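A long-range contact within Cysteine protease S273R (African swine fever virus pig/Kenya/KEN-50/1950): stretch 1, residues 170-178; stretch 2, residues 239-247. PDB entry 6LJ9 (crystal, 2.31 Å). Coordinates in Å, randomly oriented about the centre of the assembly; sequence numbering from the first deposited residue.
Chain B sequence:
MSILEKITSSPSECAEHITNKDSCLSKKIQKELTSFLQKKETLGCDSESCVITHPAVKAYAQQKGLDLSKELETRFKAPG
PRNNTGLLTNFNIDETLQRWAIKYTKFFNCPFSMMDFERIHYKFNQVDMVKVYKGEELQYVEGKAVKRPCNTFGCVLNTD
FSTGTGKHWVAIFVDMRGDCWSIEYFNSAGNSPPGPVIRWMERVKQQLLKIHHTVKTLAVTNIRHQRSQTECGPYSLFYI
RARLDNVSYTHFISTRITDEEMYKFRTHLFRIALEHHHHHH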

# COMPACT_ATOMS: atom_id res chain seq x y z
N VAL B 170 -4.94 6.43 -24.08
CA VAL B 170 -5.67 5.35 -23.44
C VAL B 170 -4.80 4.79 -22.33
O VAL B 170 -3.57 4.94 -22.33
CB VAL B 170 -6.07 4.23 -24.43
CG1 VAL B 170 -6.98 4.78 -25.52
CG2 VAL B 170 -4.84 3.58 -25.03
N ALA B 171 -5.44 4.14 -21.36
CA ALA B 171 -4.77 3.63 -20.18
C ALA B 171 -4.68 2.11 -20.21
O ALA B 171 -5.56 1.43 -20.75
CB ALA B 171 -5.49 4.08 -18.90
N ILE B 172 -3.61 1.59 -19.62
CA ILE B 172 -3.43 0.15 -19.41
C ILE B 172 -3.08 -0.06 -17.95
O ILE B 172 -2.13 0.54 -17.43
CB ILE B 172 -2.33 -0.43 -20.32
CG1 ILE B 172 -2.85 -0.58 -21.76
CG2 ILE B 172 -1.84 -1.77 -19.78
CD1 ILE B 172 -1.97 -1.45 -22.64
N PHE B 173 -3.85 -0.92 -17.27
CA PHE B 173 -3.67 -1.18 -15.85
C PHE B 173 -3.66 -2.68 -15.61
O PHE B 173 -4.54 -3.39 -16.09
CB PHE B 173 -4.77 -0.52 -15.02
CG PHE B 173 -4.50 -0.52 -13.55
CD1 PHE B 173 -3.66 0.43 -12.98
CD2 PHE B 173 -5.08 -1.47 -12.72
CE1 PHE B 173 -3.41 0.43 -11.63
CE2 PHE B 173 -4.83 -1.48 -11.36
CZ PHE B 173 -3.99 -0.53 -10.82
N VAL B 174 -2.65 -3.15 -14.88
CA VAL B 174 -2.52 -4.55 -14.51
C VAL B 174 -2.68 -4.64 -13.00
O VAL B 174 -1.85 -4.12 -12.25
CB VAL B 174 -1.18 -5.15 -14.96
CG1 VAL B 174 -1.06 -6.59 -14.50
CG2 VAL B 174 -1.04 -5.05 -16.47
N ASP B 175 -3.76 -5.28 -12.55
CA ASP B 175 -4.07 -5.40 -11.13
C ASP B 175 -3.68 -6.80 -10.68
O ASP B 175 -4.31 -7.79 -11.07
CB ASP B 175 -5.54 -5.12 -10.87
CG ASP B 175 -5.87 -5.00 -9.40
OD1 ASP B 175 -4.95 -5.14 -8.56
OD2 ASP B 175 -7.05 -4.76 -9.07
N MSE B 176 -2.63 -6.89 -9.86
CA MSE B 176 -2.16 -8.16 -9.34
C MSE B 176 -2.32 -8.23 -7.82
O MSE B 176 -1.54 -8.89 -7.13
CB MSE B 176 -0.69 -8.39 -9.73
CG MSE B 176 -0.45 -8.44 -11.23
SE MSE B 176 1.43 -8.31 -11.70
CE MSE B 176 1.72 -6.43 -11.29
N ARG B 177 -3.33 -7.52 -7.31
CA ARG B 177 -3.61 -7.49 -5.88
C ARG B 177 -4.63 -8.53 -5.45
O ARG B 177 -4.51 -9.10 -4.36
CB ARG B 177 -4.11 -6.10 -5.47
CG ARG B 177 -3.10 -4.98 -5.65
CD ARG B 177 -3.76 -3.62 -5.51
NE ARG B 177 -4.78 -3.42 -6.54
CZ ARG B 177 -5.42 -2.27 -6.74
NH1 ARG B 177 -5.16 -1.22 -5.98
NH2 ARG B 177 -6.33 -2.18 -7.70
N GLY B 178 -5.63 -8.81 -6.28
CA GLY B 178 -6.72 -9.67 -5.90
C GLY B 178 -6.49 -11.13 -6.26
O GLY B 178 -5.45 -11.53 -6.77
N TYR B 239 -8.36 6.84 -14.70
CA TYR B 239 -8.60 5.41 -14.61
C TYR B 239 -7.54 4.73 -13.76
O TYR B 239 -7.85 3.92 -12.88
CB TYR B 239 -8.65 4.79 -16.01
CG TYR B 239 -8.95 3.31 -16.03
CD1 TYR B 239 -10.26 2.85 -15.95
CD2 TYR B 239 -7.93 2.37 -16.13
CE1 TYR B 239 -10.55 1.50 -15.96
CE2 TYR B 239 -8.21 1.01 -16.15
CZ TYR B 239 -9.52 0.58 -16.06
OH TYR B 239 -9.80 -0.76 -16.08
N ILE B 240 -6.27 5.06 -14.01
CA ILE B 240 -5.18 4.46 -13.23
C ILE B 240 -5.30 4.85 -11.77
O ILE B 240 -5.14 4.01 -10.87
CB ILE B 240 -3.82 4.88 -13.82
CG1 ILE B 240 -3.64 4.30 -15.23
CG2 ILE B 240 -2.69 4.44 -12.90
CD1 ILE B 240 -2.32 4.66 -15.88
N ARG B 241 -5.60 6.12 -11.50
CA ARG B 241 -5.70 6.58 -10.11
C ARG B 241 -6.89 5.94 -9.40
O ARG B 241 -6.79 5.56 -8.23
CB ARG B 241 -5.79 8.10 -10.06
CG ARG B 241 -5.87 8.67 -8.65
CD ARG B 241 -4.70 8.19 -7.81
NE ARG B 241 -4.76 8.69 -6.44
CZ ARG B 241 -4.13 9.78 -6.01
NH1 ARG B 241 -3.37 10.48 -6.85
NH2 ARG B 241 -4.24 10.16 -4.75
N ALA B 242 -8.02 5.82 -10.09
CA ALA B 242 -9.19 5.20 -9.48
C ALA B 242 -8.94 3.72 -9.19
O ALA B 242 -9.34 3.22 -8.13
CB ALA B 242 -10.41 5.36 -10.39
N ARG B 243 -8.28 3.01 -10.10
CA ARG B 243 -7.95 1.61 -9.85
C ARG B 243 -6.95 1.48 -8.71
O ARG B 243 -7.00 0.52 -7.93
CB ARG B 243 -7.40 0.95 -11.11
CG ARG B 243 -8.36 0.96 -12.30
CD ARG B 243 -9.50 -0.04 -12.12
NE ARG B 243 -9.02 -1.42 -12.14
CZ ARG B 243 -8.92 -2.19 -11.06
NH1 ARG B 243 -9.27 -1.72 -9.87
NH2 ARG B 243 -8.48 -3.44 -11.17
N LEU B 244 -6.03 2.44 -8.60
CA LEU B 244 -5.08 2.44 -7.49
C LEU B 244 -5.79 2.63 -6.15
O LEU B 244 -5.42 2.01 -5.15
CB LEU B 244 -4.02 3.52 -7.69
CG LEU B 244 -2.90 3.22 -8.69
CD1 LEU B 244 -2.00 4.44 -8.87
CD2 LEU B 244 -2.09 2.02 -8.23
N ASP B 245 -6.81 3.49 -6.12
CA ASP B 245 -7.65 3.66 -4.94
C ASP B 245 -8.78 2.64 -4.86
O ASP B 245 -9.75 2.86 -4.13
CB ASP B 245 -8.22 5.08 -4.90
CG ASP B 245 -7.16 6.11 -4.57
OD1 ASP B 245 -6.14 5.74 -3.95
OD2 ASP B 245 -7.35 7.30 -4.93
N ASN B 246 -8.66 1.54 -5.61
CA ASN B 246 -9.55 0.39 -5.49
C ASN B 246 -10.97 0.68 -5.96
O ASN B 246 -11.93 0.16 -5.39
CB ASN B 246 -9.55 -0.16 -4.06
CG ASN B 246 -8.32 -0.98 -3.75
OD1 ASN B 246 -8.25 -2.17 -4.07
ND2 ASN B 246 -7.33 -0.35 -3.12
N VAL B 247 -11.12 1.52 -6.98
CA VAL B 247 -12.38 1.62 -7.70
C VAL B 247 -12.39 0.52 -8.76
O VAL B 247 -11.51 0.48 -9.63
CB VAL B 247 -12.56 3.01 -8.33
CG1 VAL B 247 -13.83 3.04 -9.18
CG2 VAL B 247 -12.62 4.08 -7.25

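The end of a β-strand, residues 170-175, lies along the last turn and a half of a helix, residues 239-244; both begin earlier in the chain. The two run in nearly the same direction: their axes make an angle of 22° and approach to 8.9 Å. Such spacing leaves room for one layer of side chains between the backbones. Because side chains alternate along a strand, A171, F173 and D175 point toward the helix, while I172 and V174 point away. V170, at the start of the stretch, makes no contact.

A171 CA lies 7.0 Å from Y239 CA, and the short methyl side chain packs against two helix residues: A171 CB is 4.1 Å from Y239 CD2 and 4.1 Å from I240 CG1. I172 turns its side chain away and contributes little, although I172 O comes within 4.4 Å of I240 CD1.

F173 is the apolar centre of the contact and has the largest area covered by the helix. F173 CA is 6.4 Å from I240 CA, and with chi1 in the t well its ring reaches along the helix, so that one residue meets four. F173 CB packs 3.9 Å from Y239 CE2, F173 CD1 lies 4.1 Å from I240 CG2, and F173 CE1 is 4.0 Å from L244 CD2, which approaches the ring at its edge. L244 points its CA-to-CB bond away from the strand, yet the end of its side chain comes back far enough to make this contact. Over one face of the ring, R243 CB stands 3.6 Å from the centroid of the F173 ring and only 15° off its normal, a CH-pi contact between an aliphatic methylene and the pi cloud. The R243 chain then folds back, with chi1 to chi3 all m, so that F173 CD2 also lies over a face of its guanidinium.

Beyond the phenylalanine the chemistry becomes polar. D175 OD2 accepts a hydrogen bond from R243 NH2 at 2.9 Å, a salt bridge linking strand to helix. The same carboxylate holds R177: R177 NE donates to D175 OD1 at 2.7 Å and R177 NH2 to D175 OD2 at 3.0 Å, while the backbone R177 N also reaches D175 OD1, at 3.1 Å. One aspartate thus binds both arginines, and its negative charge helps offset the repulsion expected where R177 NH2 and R243 NH1 lie 3.7 Å apart.

M176, a selenomethionine, is out of reach, but R177 extends to the helix's C-terminal end, where the helix gives way at D245 and the R243 and L244 carbonyl oxygens are accessible to a side-chain donor. R177 NH2 donates to R243 O at 2.8 Å; R177 NH1 adds weak bonds to R243 O at 3.2 Å and L244 O at 3.3 Å. A planar guanidinium with several N-H groups suits this task, meeting both oxygens at its edge, while N246 OD1 lies over one face. G178, without a side chain, makes no contact.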